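Local coordinates for protein haloacid dehalogenase-like hydrolase (Bacteroides thetaiotaomicron, PDB 4JB3) that removes phosphate from D-ribitol 5-phosphate and D-ribitol 1-phosphate, and also from 5-amino-6-(5-phospho-D-ribitylamino)uracil, and so may act in riboflavin biosynthesis, at residues Glu80-Leu85 and Gly90-Met95; Ile38-Ala43 and Asp54-Leu59; Phe135-Ala140 and Leu161-Gly166. One frame throughout, in Å; residues are numbered along the deposited sequence. Where two conformers were deposited one is given.

Contact 1 of 3, residues Glu80-Leu85 and Gly90-Met95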
loop_
_atom_site.group_PDB
_atom_site.type_symbol
_atom_site.label_atom_id
_atom_site.label_comp_id
_atom_site.label_asym_id
_atom_site.label_seq_id
_atom_site.Cartn_x
_atom_site.Cartn_y
_atom_site.Cartn_z
ATOM N N GLU A 80 10.272 -18.878 -3.331
ATOM C CA GLU A 80 9.321 -19.967 -3.109
ATOM C C GLU A 80 8.000 -19.699 -3.821
ATOM O O GLU A 80 7.393 -20.598 -4.414
ATOM C CB GLU A 80 9.090 -20.178 -1.608
ATOM C CG GLU A 80 10.275 -20.805 -0.887
ATOM C CD GLU A 80 10.066 -20.900 0.611
ATOM O OE1 GLU A 80 9.606 -19.907 1.217
ATOM O OE2 GLU A 80 10.368 -21.969 1.185
ATOM N N PHE A 81 7.551 -18.452 -3.771
ATOM C CA PHE A 81 6.340 -18.072 -4.481
ATOM C C PHE A 81 6.521 -18.257 -5.989
ATOM O O PHE A 81 5.643 -18.784 -6.677
ATOM C CB PHE A 81 5.974 -16.621 -4.159
ATOM C CG PHE A 81 4.872 -16.074 -5.023
ATOM C CD1 PHE A 81 3.536 -16.247 -4.673
ATOM C CD2 PHE A 81 5.173 -15.381 -6.192
ATOM C CE1 PHE A 81 2.521 -15.755 -5.488
ATOM C CE2 PHE A 81 4.169 -14.883 -6.999
ATOM C CZ PHE A 81 2.842 -15.068 -6.651
ATOM N N ARG A 82 7.661 -17.798 -6.501
ATOM C CA ARG A 82 7.991 -17.955 -7.914
ATOM C C ARG A 82 7.900 -19.419 -8.342
ATOM O O ARG A 82 7.312 -19.749 -9.378
ATOM C CB ARG A 82 9.412 -17.444 -8.166
ATOM C CG ARG A 82 9.883 -17.602 -9.602
ATOM C CD ARG A 82 11.400 -17.632 -9.658
ATOM N NE ARG A 82 11.960 -18.717 -8.857
ATOM C CZ ARG A 82 12.031 -19.985 -9.259
ATOM N NH1 ARG A 82 11.580 -20.335 -10.460
ATOM N NH2 ARG A 82 12.551 -20.910 -8.464
ATOM N N LYS A 83 8.481 -20.297 -7.532
ATOM C CA LYS A 83 8.440 -21.729 -7.795
ATOM C C LYS A 83 6.998 -22.253 -7.809
ATOM O O LYS A 83 6.587 -22.950 -8.741
ATOM C CB LYS A 83 9.286 -22.463 -6.741
ATOM C CG LYS A 83 9.584 -23.912 -7.061
ATOM C CD LYS A 83 8.507 -24.839 -6.550
ATOM C CE LYS A 83 8.866 -26.280 -6.860
ATOM N NZ LYS A 83 7.709 -27.192 -6.674
ATOM N N GLN A 84 6.231 -21.939 -6.771
ATOM C CA GLN A 84 4.869 -22.467 -6.693
ATOM C C GLN A 84 3.925 -21.869 -7.738
ATOM O O GLN A 84 3.047 -22.573 -8.244
ATOM C CB GLN A 84 4.313 -22.350 -5.268
ATOM C CG GLN A 84 5.072 -23.252 -4.293
ATOM C CD GLN A 84 4.485 -23.274 -2.895
ATOM O OE1 GLN A 84 3.277 -23.147 -2.712
ATOM N NE2 GLN A 84 5.344 -23.447 -1.901
ATOM N N LEU A 85 4.112 -20.590 -8.070
ATOM C CA LEU A 85 3.356 -19.975 -9.160
ATOM C C LEU A 85 3.687 -20.666 -10.480
ATOM O O LEU A 85 2.796 -20.980 -11.268
ATOM C CB LEU A 85 3.650 -18.478 -9.240
ATOM C CG LEU A 85 2.967 -17.713 -10.373
ATOM C CD1 LEU A 85 1.467 -17.757 -10.196
ATOM C CD2 LEU A 85 3.466 -16.264 -10.402
ATOM N N GLY A 90 2.537 -24.266 -15.037
ATOM C CA GLY A 90 3.088 -25.346 -15.820
ATOM C C GLY A 90 4.407 -24.991 -16.481
ATOM O O GLY A 90 4.803 -25.653 -17.447
ATOM N N ARG A 91 5.089 -23.966 -15.972
ATOM C CA ARG A 91 6.428 -23.656 -16.462
ATOM C C ARG A 91 7.276 -22.879 -15.461
ATOM O O ARG A 91 6.755 -22.190 -14.590
ATOM C CB ARG A 91 6.379 -22.945 -17.822
ATOM C CG ARG A 91 6.043 -21.467 -17.787
ATOM C CD ARG A 91 6.595 -20.802 -19.048
ATOM N NE ARG A 91 6.276 -19.382 -19.130
ATOM C CZ ARG A 91 7.087 -18.398 -18.746
ATOM N NH1 ARG A 91 8.288 -18.663 -18.237
ATOM N NH2 ARG A 91 6.689 -17.139 -18.865
ATOM N N GLU A 92 8.590 -23.007 -15.602
ATOM C CA GLU A 92 9.540 -22.339 -14.723
ATOM C C GLU A 92 9.588 -20.855 -15.038
ATOM O O GLU A 92 9.826 -20.462 -16.187
ATOM C CB GLU A 92 10.928 -22.940 -14.918
ATOM C CG GLU A 92 12.003 -22.329 -14.043
ATOM C CD GLU A 92 12.356 -23.216 -12.868
ATOM O OE1 GLU A 92 11.605 -24.180 -12.609
ATOM O OE2 GLU A 92 13.390 -22.959 -12.213
ATOM N N LEU A 93 9.354 -20.034 -14.022
ATOM C CA LEU A 93 9.344 -18.595 -14.205
ATOM C C LEU A 93 10.648 -18.004 -13.709
ATOM O O LEU A 93 11.265 -18.537 -12.787
ATOM C CB LEU A 93 8.196 -17.990 -13.411
ATOM C CG LEU A 93 6.801 -18.532 -13.705
ATOM C CD1 LEU A 93 5.814 -17.925 -12.717
ATOM C CD2 LEU A 93 6.381 -18.196 -15.140
ATOM N N THR A 94 11.077 -16.903 -14.320
ATOM C CA THR A 94 12.190 -16.138 -13.764
ATOM C C THR A 94 11.665 -15.146 -12.739
ATOM O O THR A 94 10.470 -14.803 -12.728
ATOM C CB THR A 94 12.951 -15.350 -14.832
ATOM O OG1 THR A 94 12.108 -14.319 -15.366
ATOM C CG2 THR A 94 13.458 -16.277 -15.940
ATOM N N MET A 95 12.564 -14.644 -11.903
ATOM C CA MET A 95 12.160 -13.628 -10.944
ATOM C C MET A 95 11.675 -12.380 -11.653
ATOM O O MET A 95 10.717 -11.748 -11.206
ATOM C CB MET A 95 13.315 -13.291 -9.997
ATOM C CG MET A 95 13.610 -14.391 -8.991
ATOM S SD MET A 95 12.273 -14.471 -7.768
ATOM C CE MET A 95 12.836 -13.254 -6.592
HETATM O O HOH W 1 8.687 -21.142 -11.450
HETATM O O HOH W 2 13.181 -23.312 -9.558
#

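Contact 2 of 3, residues Ile38-Ala43 and Asp54-Leu59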
loop_
_atom_site.group_PDB
_atom_site.type_symbol
_atom_site.label_atom_id
_atom_site.label_comp_id
_atom_site.label_asym_id
_atom_site.label_seq_id
_atom_site.Cartn_x
_atom_site.Cartn_y
_atom_site.Cartn_z
ATOM N N ILE A 38 -4.372 1.041 -8.092
ATOM C CA ILE A 38 -4.442 -0.392 -8.404
ATOM C C ILE A 38 -5.369 -0.602 -9.592
ATOM O O ILE A 38 -6.439 0.004 -9.663
ATOM C CB ILE A 38 -5.033 -1.197 -7.215
ATOM C CG1 ILE A 38 -4.124 -1.126 -5.997
ATOM C CG2 ILE A 38 -5.280 -2.661 -7.605
ATOM C CD1 ILE A 38 -2.716 -1.489 -6.301
ATOM N N ASP A 39 -4.972 -1.457 -10.533
ATOM C CA ASP A 39 -5.856 -1.891 -11.603
ATOM C C ASP A 39 -5.855 -3.415 -11.604
ATOM O O ASP A 39 -4.954 -4.046 -12.170
ATOM C CB ASP A 39 -5.379 -1.353 -12.954
ATOM C CG ASP A 39 -6.375 -1.617 -14.083
ATOM O OD1 ASP A 39 -7.145 -2.598 -14.012
ATOM O OD2 ASP A 39 -6.390 -0.830 -15.053
ATOM N N ARG A 40 -6.869 -4.005 -10.979
ATOM C CA ARG A 40 -6.924 -5.460 -10.842
ATOM C C ARG A 40 -7.030 -6.149 -12.197
ATOM O O ARG A 40 -6.468 -7.219 -12.383
ATOM C CB ARG A 40 -8.106 -5.888 -9.963
ATOM C CG ARG A 40 -7.962 -7.304 -9.396
ATOM C CD ARG A 40 -9.275 -7.840 -8.824
ATOM N NE ARG A 40 -10.231 -8.160 -9.880
ATOM C CZ ARG A 40 -10.447 -9.382 -10.359
ATOM N NH1 ARG A 40 -11.335 -9.562 -11.323
ATOM N NH2 ARG A 40 -9.792 -10.427 -9.871
ATOM N N ASP A 41 -7.748 -5.538 -13.134
ATOM C CA ASP A 41 -7.891 -6.134 -14.459
ATOM C C ASP A 41 -6.545 -6.198 -15.177
ATOM O O ASP A 41 -6.258 -7.165 -15.898
ATOM C CB ASP A 41 -8.913 -5.366 -15.297
ATOM C CG ASP A 41 -10.343 -5.699 -14.924
ATOM O OD1 ASP A 41 -10.554 -6.633 -14.121
ATOM O OD2 ASP A 41 -11.261 -5.029 -15.441
ATOM N N LYS A 42 -5.717 -5.175 -14.980
ATOM C CA LYS A 42 -4.386 -5.166 -15.573
ATOM C C LYS A 42 -3.508 -6.240 -14.918
ATOM O O LYS A 42 -2.708 -6.899 -15.588
ATOM C CB LYS A 42 -3.746 -3.778 -15.456
ATOM C CG LYS A 42 -2.465 -3.638 -16.259
ATOM C CD LYS A 42 -2.194 -2.193 -16.664
ATOM C CE LYS A 42 -1.643 -1.381 -15.504
ATOM N NZ LYS A 42 -0.347 -1.927 -15.010
ATOM N N ALA A 43 -3.667 -6.417 -13.607
ATOM C CA ALA A 43 -2.959 -7.480 -12.885
ATOM C C ALA A 43 -3.366 -8.860 -13.399
ATOM O O ALA A 43 -2.513 -9.725 -13.631
ATOM C CB ALA A 43 -3.231 -7.374 -11.394
ATOM N N ASP A 54 -6.414 -18.815 -14.852
ATOM C CA ASP A 54 -7.556 -18.540 -13.987
ATOM C C ASP A 54 -7.291 -17.395 -13.015
ATOM O O ASP A 54 -7.925 -17.318 -11.962
ATOM C CB ASP A 54 -7.998 -19.800 -13.235
ATOM C CG ASP A 54 -6.898 -20.394 -12.371
ATOM O OD1 ASP A 54 -5.764 -19.865 -12.361
ATOM O OD2 ASP A 54 -7.171 -21.417 -11.708
ATOM N N ALA A 55 -6.368 -16.503 -13.381
ATOM C CA ALA A 55 -5.998 -15.381 -12.524
ATOM C C ALA A 55 -7.184 -14.526 -12.071
ATOM O O ALA A 55 -7.160 -13.972 -10.974
ATOM C CB ALA A 55 -4.969 -14.516 -13.212
ATOM N N ASP A 56 -8.214 -14.415 -12.903
ATOM C CA ASP A 56 -9.356 -13.567 -12.578
ATOM C C ASP A 56 -10.056 -14.001 -11.292
ATOM O O ASP A 56 -10.638 -13.173 -10.582
ATOM C CB ASP A 56 -10.362 -13.561 -13.725
ATOM C CG ASP A 56 -11.486 -12.581 -13.497
ATOM O OD1 ASP A 56 -11.191 -11.406 -13.200
ATOM O OD2 ASP A 56 -12.661 -12.981 -13.600
ATOM N N THR A 57 -10.007 -15.304 -11.019
ATOM C CA THR A 57 -10.616 -15.882 -9.822
ATOM C C THR A 57 -9.667 -15.823 -8.612
ATOM O O THR A 57 -10.104 -15.839 -7.461
ATOM C CB THR A 57 -11.089 -17.336 -10.089
ATOM O OG1 THR A 57 -12.080 -17.334 -11.125
ATOM C CG2 THR A 57 -11.696 -17.955 -8.845
ATOM N N ARG A 58 -8.370 -15.722 -8.878
ATOM C CA ARG A 58 -7.356 -15.745 -7.819
ATOM C C ARG A 58 -7.038 -14.377 -7.207
ATOM O O ARG A 58 -6.945 -14.245 -5.985
ATOM C CB ARG A 58 -6.071 -16.410 -8.323
ATOM C CG ARG A 58 -6.235 -17.891 -8.630
ATOM C CD ARG A 58 -4.933 -18.536 -9.097
ATOM N NE ARG A 58 -5.171 -19.880 -9.610
ATOM C CZ ARG A 58 -5.077 -20.992 -8.887
ATOM N NH1 ARG A 58 -4.727 -20.933 -7.607
ATOM N NH2 ARG A 58 -5.327 -22.167 -9.446
ATOM N N LEU A 59 -6.884 -13.358 -8.044
ATOM C CA LEU A 59 -6.362 -12.074 -7.579
ATOM C C LEU A 59 -7.410 -11.192 -6.902
ATOM O O LEU A 59 -8.564 -11.142 -7.333
ATOM C CB LEU A 59 -5.720 -11.323 -8.741
ATOM C CG LEU A 59 -4.587 -12.057 -9.455
ATOM C CD1 LEU A 59 -4.010 -11.157 -10.536
ATOM C CD2 LEU A 59 -3.509 -12.475 -8.470
HETATM O O HOH W 3 -10.215 -9.345 -15.138
#

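Contact 3 of 3, residues Phe135-Ala140 and Leu161-Gly166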
loop_
_atom_site.group_PDB
_atom_site.type_symbol
_atom_site.label_atom_id
_atom_site.label_comp_id
_atom_site.label_asym_id
_atom_site.label_seq_id
_atom_site.Cartn_x
_atom_site.Cartn_y
_atom_site.Cartn_z
ATOM N N PHE A 135 8.487 -8.301 -4.383
ATOM C CA PHE A 135 8.549 -7.932 -5.793
ATOM C C PHE A 135 8.164 -6.471 -5.959
ATOM O O PHE A 135 8.864 -5.692 -6.627
ATOM C CB PHE A 135 7.614 -8.799 -6.635
ATOM C CG PHE A 135 7.982 -10.251 -6.651
ATOM C CD1 PHE A 135 8.975 -10.727 -7.504
ATOM C CD2 PHE A 135 7.314 -11.151 -5.835
ATOM C CE1 PHE A 135 9.315 -12.082 -7.522
ATOM C CE2 PHE A 135 7.644 -12.514 -5.850
ATOM C CZ PHE A 135 8.654 -12.974 -6.692
ATOM N N VAL A 136 7.036 -6.102 -5.368
ATOM C CA VAL A 136 6.550 -4.733 -5.465
ATOM C C VAL A 136 7.506 -3.756 -4.780
ATOM O O VAL A 136 7.823 -2.696 -5.322
ATOM C CB VAL A 136 5.136 -4.618 -4.878
ATOM C CG1 VAL A 136 4.650 -3.155 -4.876
ATOM C CG2 VAL A 136 4.171 -5.513 -5.668
ATOM N N MET A 137 7.980 -4.125 -3.598
ATOM C CA MET A 137 8.863 -3.239 -2.844
ATOM C C MET A 137 10.257 -3.066 -3.459
ATOM O O MET A 137 10.904 -2.039 -3.251
ATOM C CB MET A 137 8.930 -3.671 -1.377
ATOM C CG MET A 137 7.635 -3.406 -0.601
ATOM S SD MET A 137 7.159 -1.657 -0.527
ATOM C CE MET A 137 5.821 -1.626 -1.704
ATOM N N SER A 138 10.722 -4.039 -4.235
ATOM C CA SER A 138 12.004 -3.851 -4.909
ATOM C C SER A 138 11.946 -2.676 -5.885
ATOM O O SER A 138 12.954 -2.014 -6.127
ATOM C CB SER A 138 12.460 -5.132 -5.606
ATOM O OG SER A 138 11.667 -5.417 -6.737
ATOM N N TRP A 139 10.758 -2.419 -6.427
ATOM C CA TRP A 139 10.500 -1.240 -7.246
ATOM C C TRP A 139 10.222 0.006 -6.397
ATOM O O TRP A 139 10.893 1.030 -6.547
ATOM C CB TRP A 139 9.316 -1.503 -8.193
ATOM C CG TRP A 139 8.638 -0.253 -8.685
ATOM C CD1 TRP A 139 9.171 0.709 -9.495
ATOM C CD2 TRP A 139 7.295 0.164 -8.403
ATOM N NE1 TRP A 139 8.245 1.700 -9.730
ATOM C CE2 TRP A 139 7.086 1.393 -9.066
ATOM C CE3 TRP A 139 6.252 -0.382 -7.650
ATOM C CZ2 TRP A 139 5.869 2.083 -9.001
ATOM C CZ3 TRP A 139 5.043 0.303 -7.590
ATOM C CH2 TRP A 139 4.864 1.525 -8.258
ATOM N N ALA A 140 9.254 -0.085 -5.487
ATOM C CA ALA A 140 8.820 1.105 -4.755
ATOM C C ALA A 140 9.920 1.670 -3.863
ATOM O O ALA A 140 10.076 2.890 -3.751
ATOM C CB ALA A 140 7.571 0.800 -3.938
ATOM N N LEU A 161 5.308 -3.332 6.612
ATOM C CA LEU A 161 5.040 -4.153 5.428
ATOM C C LEU A 161 4.567 -5.529 5.860
ATOM O O LEU A 161 5.240 -6.205 6.645
ATOM C CB LEU A 161 6.328 -4.288 4.599
ATOM C CG LEU A 161 7.011 -2.963 4.231
ATOM C CD1 LEU A 161 8.301 -3.212 3.456
ATOM C CD2 LEU A 161 6.055 -2.103 3.418
ATOM N N SER A 162 3.420 -5.950 5.331
ATOM C CA SER A 162 2.819 -7.225 5.728
ATOM C C SER A 162 3.795 -8.404 5.695
ATOM O O SER A 162 3.822 -9.217 6.620
ATOM C CB SER A 162 1.612 -7.530 4.837
ATOM O OG SER A 162 2.019 -7.644 3.483
ATOM N N TYR A 163 4.594 -8.502 4.636
ATOM C CA TYR A 163 5.436 -9.687 4.445
ATOM C C TYR A 163 6.579 -9.771 5.453
ATOM O O TYR A 163 7.163 -10.843 5.653
ATOM C CB TYR A 163 5.936 -9.789 2.999
ATOM C CG TYR A 163 6.979 -8.780 2.582
ATOM C CD1 TYR A 163 8.333 -9.054 2.723
ATOM C CD2 TYR A 163 6.610 -7.563 2.018
ATOM C CE1 TYR A 163 9.293 -8.132 2.323
ATOM C CE2 TYR A 163 7.561 -6.642 1.596
ATOM C CZ TYR A 163 8.894 -6.933 1.755
ATOM O OH TYR A 163 9.853 -6.023 1.347
ATOM N N GLN A 164 6.887 -8.654 6.102
ATOM C CA GLN A 164 7.916 -8.658 7.131
ATOM C C GLN A 164 7.326 -8.863 8.515
ATOM O O GLN A 164 8.050 -9.139 9.468
ATOM C CB GLN A 164 8.687 -7.345 7.096
ATOM C CG GLN A 164 9.482 -7.166 5.833
ATOM C CD GLN A 164 10.399 -5.972 5.913
ATOM O OE1 GLN A 164 10.032 -4.942 6.465
ATOM N NE2 GLN A 164 11.604 -6.109 5.376
ATOM N N LEU A 165 6.005 -8.751 8.616
ATOM C CA LEU A 165 5.329 -8.798 9.909
ATOM C C LEU A 165 4.511 -10.065 10.155
ATOM O O LEU A 165 4.100 -10.328 11.294
ATOM C CB LEU A 165 4.458 -7.555 10.094
ATOM C CG LEU A 165 5.233 -6.242 10.017
ATOM C CD1 LEU A 165 4.276 -5.064 10.162
ATOM C CD2 LEU A 165 6.285 -6.216 11.109
ATOM N N GLY A 166 4.260 -10.844 9.105
ATOM C CA GLY A 166 3.618 -12.141 9.269
ATOM C C GLY A 166 2.097 -12.136 9.228
ATOM O O GLY A 166 1.468 -13.165 9.502
#

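Contact 1 of 3, residues Glu80-Leu85 and Gly90-Met95
Arg82 of helix 78-89 reaches over to the loop around Leu93, and almost every carbon on the way is used. Its CB lies beside Met95 SD; CG and CD run alongside Leu93 O, CD 3.3 Å from it, and CD also packs 3.8 Å from Met95 SD, the two side chains crossing at about a right angle. A bend at chi3 (59°) then turns the guanidinium edge to the loop, where NH1 donates to Leu93 O at 3.0 Å, approaching in the carbonyl plane, though the oxygen is tilted somewhat from the guanidinium plane. The same NH1 makes a long salt bridge with Glu92 OE2 at 3.6 Å, while a water joins Arg82 NH2 to that oxygen; NE forms a salt bridge with Asp79. With an alanine in its place, Leu93 O would probably lose its side-chain donor, Asp79 its charge partner and Met95 SD the chain it packs on. A second water links Arg82 O to Leu93 N. On the apolar side, Leu93 CD1 fits against Leu85 CD2 at 3.7 Å. Gly90 closes helix 78-89 in a Schellman motif, Thr94 N-caps helix 95-103, and the contact fastens the turn of this helical hairpin, whose inner side takes in Thr98 of helix 95-103 and Phe68 of helix 66-72.

Contact 2 of 3, residues Ile38-Ala43 and Asp54-Leu59
The contact belongs to the helical cap, or lid, inserted after strand 26-29 of this HAD phosphatase, where the first turn of helix 40-50 meets the short helical turn 55-58 after the chain has doubled back. Arg40 and Asp56 form its polar side. CG of Arg40 stands anti to the backbone N (chi1 -161°), and the chain bends at chi3, bringing the guanidinium end-on to the turn. NH1 donates to Asp56 OD1 at 2.6 Å, on the syn side but tilted out of the carboxylate plane, within a salt bridge; the bond is short but not straight, and the guanidinium and carboxylate planes are 46° apart. NH2 serves two backbone carbonyls: it reaches Asp56 O at 3.0 Å in a nearly straight bond (165°), close to the guanidinium plane, and Leu59 O at 2.9 Å from above that carbonyl's plane. One arginine therefore holds both the side chain and the main chain of Asp56, together with the carbonyl where the chain leaves the turn. On the apolar side, Leu59 CD1 lies 4.0 Å from Ala43 CB and 3.7 Å from Ala43 O, while Val44 and Phe47 of helix 40-50 also touch the Leu59 side chain. At the N-terminus of that helix, Asp39 is the N-cap, its OD1 accepting from Lys42 N at 3.1 Å. A water bridges Asp41 OD1 and Asp56 OD1, donating to both, and so mediates between two carboxylates that would otherwise probably repel. With a carboxylate and two carbonyls at its edge, the Arg40 guanidinium is probably held against rotation, and its charge probably offsets that of Asp56 and Asp41.

Contact 3 of 3, residues Phe135-Ala140 and Leu161-Gly166
Met137 of helix 134-140 meets Leu161 and the hydroxyl end of Tyr163 through van der Waals contacts. Its CG lies anti to the carbonyl carbon (chi1 -71°), and bends at chi2 and chi3 fold the chain so that different atoms serve different partners. CB approaches Tyr163 OH at 3.7 Å. CG comes to the edge of the tyrosine ring, in its plane, 3.9 Å from Tyr163 CE2, and also lies 4.1 Å from Leu161 CD1. Further out, Met137 SD reaches the other branch of the leucine, 4.1 Å from Leu161 CD2. The sulfur thus lies beside the leucine, and the ring is met at its edge by CG. Tyr163 carries its CG between the backbone N and carbonyl carbon (chi1 71°), which swings the ring off the short helix 162-165 and its hydroxyl end toward Met137. Leu161, the last residue of edge strand 158-161, presents both methyls to the methionine. Thr132 touches Met137 and Leu161, Phe31 of helix 31-35 also lies on Met137, and a bound glycerol is about 7 Å from the Met137 side chain. With no directional bond between the segments, dispersion and burial of apolar surface join the helix after strand 125-130 to the end of the neighbouring strand.

Contact 3 is the most central, about 9 Å from the chain's centre to its own, and is apolar; contacts 1 and 2, centred about 24 and 17 Å out, are partly buried, and each sets an arginine against backbone carbonyl oxygen, one in contact 1 and two in contact 2, beside a small leucine-based apolar patch. Contact 2 adds a short salt bridge, contact 1 a long one and a separate water-mediated link to Glu92. Contacts 1 and 2 lie in the helical part between strands 26-29 and 125-130, whereas contact 3 sits beside the parallel sheet. Contacts 1 and 3 touch through Phe135, which packs on Phe81 and Met95; contact 2 touches neither.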